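Local structure of inositol-1-monophosphatase (Nostoc sp., 5ZHH) at residues C103-L108 with V216-I221; V113-V118 with G130-G135. The protein probably hydrolyses inositol monophosphates to free inositol and phosphate, as an inositol-1-monophosphatase of the phosphoesterase clan. All blocks are in the same frame, centred on the assembly; numbering follows the deposited sequence.

In the fold
From the N terminus the chain first lays helix 3-25 along what becomes one side of the larger sheet and, after helix 44-61, the first strands of the sheet and helix 92-97, enters strand 103-110. Strand 113-121 runs back beside it, with bonds from I106 N to V118 O and from L108 N to V116 O. Strand 126-131 returns once more, so interaction 2 closes a short hairpin loop. Much later, helix 213-225 brings 216-221 back onto 103-108, and interaction 1 closes a long loop within which interaction 2 is nested. The contacts do more than share a sheet: I221 packs its CG2 on the backbone of V116 and G117, so the one helix lies against both neighbouring strands.

Interaction 1 (C103-L108 with V216-I221); sequences CVSIGL and VVAGVI
S105 OG is gripped by three partners, two waters and, weakly, W214 O. One water donates to OG at 2.9 Å and accepts from G219 N; the single OG hydrogen goes to the other, which accepts weakly from A218 N, and W214 O competes for it. Both amides lie at the helix kink, where they lack a bond to the preceding turn, so the waters stand in for missing helical acceptors. The normal pattern resumes at V220 N, bonded to V216 O. OG is anti to the backbone N (chi1 -179°), which carries it out from the strand to the first turns of the helix.

No direct hydrogen bond joins the segments. Beside the waters the A218 methyl points toward the strand, 3.4 Å from S105 OG and 3.5 Å from I106 O. V217 sends CG1, anti to its own N, alongside G107, with CG1 3.8 Å from G107 CA. Strand and helix axes cross at 70° and approach to 6.2 Å, a closeness that requires glycine: a CB on G107 would lie 2.6 Å from both V217 CG1 and A218 N. I106 and L108 turn the other way, toward helix 3-25, so the sheet has helices on both faces, as in the layered alpha/beta sandwich of this family.

Residues 216-219 belong to the WDxxAG signature, whose aspartate is a metal ligand in relatives. The chemistry is thus a small-residue fit of methyl and glycine, and the two backbone amides left over at the kink are met by water held on one serine, G219's well and A218's only weakly.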
ATOM      1  N   CYS A 103     -13.111   0.028 -12.049  1.00 26.09           N
ATOM      2  CA  CYS A 103     -12.321  -1.179 -12.230  1.00 24.91           C
ATOM      3  C   CYS A 103     -12.264  -1.541 -13.705  1.00 24.77           C
ATOM      4  O   CYS A 103     -12.986  -0.987 -14.534  1.00 26.76           O
ATOM      5  CB  CYS A 103     -12.910  -2.343 -11.430  1.00 26.77           C
ATOM      6  SG  CYS A 103     -14.565  -2.786 -12.008  1.00 29.06           S
ATOM      7  N   VAL A 104     -11.381  -2.490 -14.009  1.00 23.15           N
ATOM      8  CA  VAL A 104     -11.360  -3.204 -15.278  1.00 24.40           C
ATOM      9  C   VAL A 104     -12.051  -4.537 -15.038  1.00 26.09           C
ATOM     10  O   VAL A 104     -11.790  -5.198 -14.023  1.00 26.43           O
ATOM     11  CB  VAL A 104      -9.917  -3.409 -15.775  1.00 29.74           C
ATOM     12  CG1 VAL A 104      -9.898  -4.065 -17.158  1.00 29.62           C
ATOM     13  CG2 VAL A 104      -9.171  -2.085 -15.798  1.00 29.63           C
ATOM     14  N   SER A 105     -12.953  -4.924 -15.941  1.00 26.39           N
ATOM     15  CA  SER A 105     -13.670  -6.192 -15.834  1.00 25.73           C
ATOM     16  C   SER A 105     -13.398  -7.001 -17.093  1.00 27.89           C
ATOM     17  O   SER A 105     -13.647  -6.521 -18.203  1.00 29.59           O
ATOM     18  CB  SER A 105     -15.177  -5.965 -15.651  1.00 27.10           C
ATOM     19  OG  SER A 105     -15.878  -7.193 -15.519  1.00 27.58           O
ATOM     20  N   ILE A 106     -12.891  -8.224 -16.921  1.00 26.02           N
ATOM     21  CA  ILE A 106     -12.536  -9.105 -18.032  1.00 25.13           C
ATOM     22  C   ILE A 106     -13.173 -10.463 -17.774  1.00 25.43           C
ATOM     23  O   ILE A 106     -12.730 -11.202 -16.887  1.00 26.79           O
ATOM     24  CB  ILE A 106     -11.017  -9.244 -18.189  1.00 27.49           C
ATOM     25  CG1 ILE A 106     -10.386  -7.872 -18.447  1.00 30.00           C
ATOM     26  CG2 ILE A 106     -10.686 -10.216 -19.310  1.00 29.36           C
ATOM     27  CD1 ILE A 106      -8.877  -7.903 -18.546  1.00 29.84           C
ATOM     28  N   GLY A 107     -14.199 -10.803 -18.545  1.00 27.06           N
ATOM     29  CA  GLY A 107     -14.895 -12.063 -18.384  1.00 24.12           C
ATOM     30  C   GLY A 107     -14.863 -12.863 -19.670  1.00 27.95           C
ATOM     31  O   GLY A 107     -14.820 -12.304 -20.768  1.00 31.32           O
ATOM     32  N   LEU A 108     -14.872 -14.183 -19.528  1.00 25.33           N
ATOM     33  CA  LEU A 108     -14.887 -15.077 -20.676  1.00 26.81           C
ATOM     34  C   LEU A 108     -16.164 -15.897 -20.633  1.00 30.30           C
ATOM     35  O   LEU A 108     -16.440 -16.570 -19.633  1.00 28.45           O
ATOM     36  CB  LEU A 108     -13.658 -15.992 -20.698  1.00 29.35           C
ATOM     37  CG  LEU A 108     -13.720 -17.081 -21.780  1.00 30.69           C
ATOM     38  CD1 LEU A 108     -13.766 -16.452 -23.169  1.00 29.22           C
ATOM     39  CD2 LEU A 108     -12.532 -18.043 -21.672  1.00 33.66           C
ATOM     40  N   VAL A 216     -21.051  -7.590 -16.167  1.00 28.74           N
ATOM     41  CA  VAL A 216     -21.444  -8.628 -15.220  1.00 28.59           C
ATOM     42  C   VAL A 216     -20.771  -9.978 -15.451  1.00 27.83           C
ATOM     43  O   VAL A 216     -20.733 -10.789 -14.512  1.00 26.66           O
ATOM     44  CB  VAL A 216     -22.979  -8.806 -15.194  1.00 27.88           C
ATOM     45  CG1 VAL A 216     -23.666  -7.492 -14.826  1.00 27.99           C
ATOM     46  CG2 VAL A 216     -23.490  -9.327 -16.527  1.00 29.27           C
ATOM     47  N   VAL A 217     -20.250 -10.271 -16.646  1.00 29.01           N
ATOM     48  CA  VAL A 217     -19.804 -11.634 -16.942  1.00 29.76           C
ATOM     49  C   VAL A 217     -18.709 -12.069 -15.969  1.00 29.37           C
ATOM     50  O   VAL A 217     -18.783 -13.148 -15.369  1.00 28.46           O
ATOM     51  CB  VAL A 217     -19.342 -11.748 -18.408  1.00 29.79           C
ATOM     52  CG1 VAL A 217     -18.530 -13.029 -18.618  1.00 30.13           C
ATOM     53  CG2 VAL A 217     -20.545 -11.730 -19.334  1.00 30.58           C
ATOM     54  N   ALA A 218     -17.690 -11.226 -15.775  1.00 26.99           N
ATOM     55  CA  ALA A 218     -16.611 -11.589 -14.857  1.00 27.93           C
ATOM     56  C   ALA A 218     -17.128 -11.767 -13.434  1.00 29.48           C
ATOM     57  O   ALA A 218     -16.764 -12.732 -12.749  1.00 26.71           O
ATOM     58  CB  ALA A 218     -15.510 -10.532 -14.885  1.00 26.90           C
ATOM     59  N   GLY A 219     -17.999 -10.857 -12.983  1.00 30.29           N
ATOM     60  CA  GLY A 219     -18.505 -10.926 -11.623  1.00 24.23           C
ATOM     61  C   GLY A 219     -19.412 -12.113 -11.379  1.00 24.80           C
ATOM     62  O   GLY A 219     -19.470 -12.630 -10.259  1.00 27.68           O
ATOM     63  N   VAL A 220     -20.124 -12.567 -12.411  1.00 25.19           N
ATOM     64  CA  VAL A 220     -21.056 -13.678 -12.233  1.00 26.20           C
ATOM     65  C   VAL A 220     -20.304 -14.951 -11.857  1.00 27.97           C
ATOM     66  O   VAL A 220     -20.664 -15.640 -10.893  1.00 26.93           O
ATOM     67  CB  VAL A 220     -21.920 -13.868 -13.494  1.00 26.13           C
ATOM     68  CG1 VAL A 220     -22.583 -15.236 -13.487  1.00 26.50           C
ATOM     69  CG2 VAL A 220     -22.990 -12.771 -13.571  1.00 24.72           C
ATOM     70  N   ILE A 221     -19.242 -15.283 -12.599  1.00 28.08           N
ATOM     71  CA  ILE A 221     -18.517 -16.514 -12.291  1.00 29.25           C
ATOM     72  C   ILE A 221     -17.739 -16.364 -10.987  1.00 28.50           C
ATOM     73  O   ILE A 221     -17.653 -17.308 -10.192  1.00 28.40           O
ATOM     74  CB  ILE A 221     -17.609 -16.936 -13.466  1.00 30.99           C
ATOM     75  CG1 ILE A 221     -16.891 -18.249 -13.140  1.00 31.26           C
ATOM     76  CG2 ILE A 221     -16.579 -15.866 -13.809  1.00 28.31           C
ATOM     77  CD1 ILE A 221     -17.831 -19.426 -12.885  1.00 32.18           C
TER
HETATM   78  O   HOH W   1     -18.257  -8.142 -14.108  1.00 26.46           O
HETATM   79  O   HOH W   2     -16.804  -8.630 -17.806  1.00 34.27           O

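Interaction 2 (V113-V118 with G130-G135); sequences VPQVGV and GAAGLG
Two antiparallel strands of a hairpin meet here in ordinary register for a short distance. G117 and G130 form a hydrogen-bonded pair, with G117 N to G130 O at 2.8 Å and G130 N to G117 O at 2.9 Å. V116 and A131 follow as a non-hydrogen-bonded pair, CA to CA 4.3 Å. Next, A132 N reaches Q115 O in its carbonyl plane, while the A131 CA-H approaches the same oxygen. On the other edge, Q115 and V116 together face L108 in a classic beta bulge. Beyond A131 the chain reverses through a type II turn closed by L134 N to A131 O, with G133 at the positive phi such a turn favours; E225 of helix 213-225 receives the G133 and G135 amides.

Q115 carries the side-chain contact. Its CG lies anti to the carbonyl carbon (chi1 -69°), and the bend at chi2 (-74°) folds the amide over the A132 methyl, with OE1 3.3 Å from A132 CB. NE2 donates to P114 O at 2.9 Å from above that carbonyl's plane, which fixes the amide's rotation. An alanine here would remove the amide that bonds P114 O and lies over the A132 methyl, and would probably leave the start of the turn less firmly held. V116 CG2 and A131 CB meet loosely at 4.2 Å on one face; on the other, the glycine pair offers no side chains.

Between these two segments the pairing therefore rests on three backbone bonds, with one glutamine, tied to the carbonyl of the residue before it, covering the place where the hairpin strand gives way to a turn.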
ATOM      1  N   VAL A 113     -21.717 -18.945 -21.530  1.00 36.73           N
ATOM      2  CA  VAL A 113     -21.807 -19.117 -20.088  1.00 38.47           C
ATOM      3  C   VAL A 113     -20.572 -18.510 -19.453  1.00 36.87           C
ATOM      4  O   VAL A 113     -19.453 -18.811 -19.872  1.00 38.71           O
ATOM      5  CB  VAL A 113     -21.934 -20.604 -19.685  1.00 43.02           C
ATOM      6  CG1 VAL A 113     -22.064 -20.727 -18.170  1.00 43.11           C
ATOM      7  CG2 VAL A 113     -23.132 -21.238 -20.385  1.00 44.64           C
ATOM      8  N   PRO A 114     -20.714 -17.652 -18.435  1.00 33.40           N
ATOM      9  CA  PRO A 114     -19.533 -17.090 -17.760  1.00 32.20           C
ATOM     10  C   PRO A 114     -18.705 -18.174 -17.081  1.00 31.28           C
ATOM     11  O   PRO A 114     -19.213 -18.948 -16.268  1.00 31.49           O
ATOM     12  CB  PRO A 114     -20.138 -16.123 -16.735  1.00 31.75           C
ATOM     13  CG  PRO A 114     -21.524 -15.809 -17.264  1.00 32.59           C
ATOM     14  CD  PRO A 114     -21.976 -17.076 -17.936  1.00 30.76           C
ATOM     15  N   GLN A 115     -17.415 -18.227 -17.418  1.00 30.27           N
ATOM     16  CA  GLN A 115     -16.533 -19.261 -16.885  1.00 29.73           C
ATOM     17  C   GLN A 115     -15.211 -18.745 -16.340  1.00 31.11           C
ATOM     18  O   GLN A 115     -14.574 -19.464 -15.556  1.00 30.55           O
ATOM     19  CB  GLN A 115     -16.236 -20.317 -17.960  1.00 34.19           C
ATOM     20  CG  GLN A 115     -17.431 -21.177 -18.337  1.00 36.98           C
ATOM     21  CD  GLN A 115     -17.782 -22.204 -17.272  1.00 39.09           C
ATOM     22  OE1 GLN A 115     -17.254 -23.315 -17.267  1.00 41.42           O
ATOM     23  NE2 GLN A 115     -18.685 -21.839 -16.371  1.00 36.75           N
ATOM     24  N   VAL A 116     -14.752 -17.565 -16.750  1.00 30.12           N
ATOM     25  CA  VAL A 116     -13.529 -16.963 -16.226  1.00 32.21           C
ATOM     26  C   VAL A 116     -13.801 -15.495 -15.958  1.00 32.35           C
ATOM     27  O   VAL A 116     -14.393 -14.804 -16.794  1.00 32.22           O
ATOM     28  CB  VAL A 116     -12.339 -17.107 -17.197  1.00 33.39           C
ATOM     29  CG1 VAL A 116     -11.095 -16.456 -16.607  1.00 29.75           C
ATOM     30  CG2 VAL A 116     -12.080 -18.569 -17.525  1.00 35.08           C
ATOM     31  N   GLY A 117     -13.347 -15.009 -14.807  1.00 28.65           N
ATOM     32  CA  GLY A 117     -13.568 -13.616 -14.481  1.00 29.27           C
ATOM     33  C   GLY A 117     -12.442 -12.978 -13.697  1.00 29.60           C
ATOM     34  O   GLY A 117     -11.938 -13.556 -12.729  1.00 28.45           O
ATOM     35  N   VAL A 118     -12.028 -11.791 -14.124  1.00 26.48           N
ATOM     36  CA  VAL A 118     -11.076 -10.977 -13.382  1.00 24.31           C
ATOM     37  C   VAL A 118     -11.630  -9.566 -13.278  1.00 24.35           C
ATOM     38  O   VAL A 118     -12.043  -8.980 -14.285  1.00 26.20           O
ATOM     39  CB  VAL A 118      -9.677 -10.956 -14.034  1.00 26.31           C
ATOM     40  CG1 VAL A 118      -8.761 -10.071 -13.223  1.00 25.65           C
ATOM     41  CG2 VAL A 118      -9.099 -12.371 -14.114  1.00 23.64           C
ATOM     42  N   GLY A 130     -11.650 -15.417 -10.489  1.00 26.81           N
ATOM     43  CA  GLY A 130     -12.436 -16.627 -10.366  1.00 28.03           C
ATOM     44  C   GLY A 130     -12.534 -17.342 -11.690  1.00 27.34           C
ATOM     45  O   GLY A 130     -12.512 -16.719 -12.755  1.00 28.08           O
ATOM     46  N   ALA A 131     -12.638 -18.665 -11.620  1.00 27.88           N
ATOM     47  CA  ALA A 131     -12.858 -19.485 -12.802  1.00 28.84           C
ATOM     48  C   ALA A 131     -13.564 -20.760 -12.375  1.00 31.87           C
ATOM     49  O   ALA A 131     -13.368 -21.245 -11.258  1.00 32.96           O
ATOM     50  CB  ALA A 131     -11.542 -19.809 -13.525  1.00 28.28           C
ATOM     51  N   ALA A 132     -14.389 -21.296 -13.273  1.00 32.09           N
ATOM     52  CA  ALA A 132     -15.188 -22.478 -12.966  1.00 33.92           C
ATOM     53  C   ALA A 132     -14.321 -23.603 -12.419  1.00 36.26           C
ATOM     54  O   ALA A 132     -13.348 -24.020 -13.054  1.00 33.58           O
ATOM     55  CB  ALA A 132     -15.930 -22.943 -14.220  1.00 34.72           C
ATOM     56  N   GLY A 133     -14.660 -24.069 -11.218  1.00 38.11           N
ATOM     57  CA  GLY A 133     -13.946 -25.153 -10.583  1.00 39.70           C
ATOM     58  C   GLY A 133     -12.607 -24.787  -9.984  1.00 37.89           C
ATOM     59  O   GLY A 133     -11.969 -25.651  -9.373  1.00 36.17           O
ATOM     60  N   LEU A 134     -12.161 -23.537 -10.121  1.00 34.28           N
ATOM     61  CA  LEU A 134     -10.855 -23.129  -9.632  1.00 32.26           C
ATOM     62  C   LEU A 134     -10.917 -22.227  -8.408  1.00 33.67           C
ATOM     63  O   LEU A 134      -9.864 -21.919  -7.839  1.00 34.16           O
ATOM     64  CB  LEU A 134     -10.075 -22.410 -10.740  1.00 31.90           C
ATOM     65  CG  LEU A 134      -9.802 -23.265 -11.981  1.00 35.91           C
ATOM     66  CD1 LEU A 134      -8.929 -22.500 -12.963  1.00 34.78           C
ATOM     67  CD2 LEU A 134      -9.166 -24.597 -11.590  1.00 37.08           C
ATOM     68  N   GLY A 135     -12.102 -21.784  -8.003  1.00 34.52           N
ATOM     69  CA  GLY A 135     -12.250 -20.983  -6.808  1.00 32.65           C
ATOM     70  C   GLY A 135     -12.221 -19.486  -7.078  1.00 30.62           C
ATOM     71  O   GLY A 135     -11.958 -19.010  -8.185  1.00 28.92           O
TER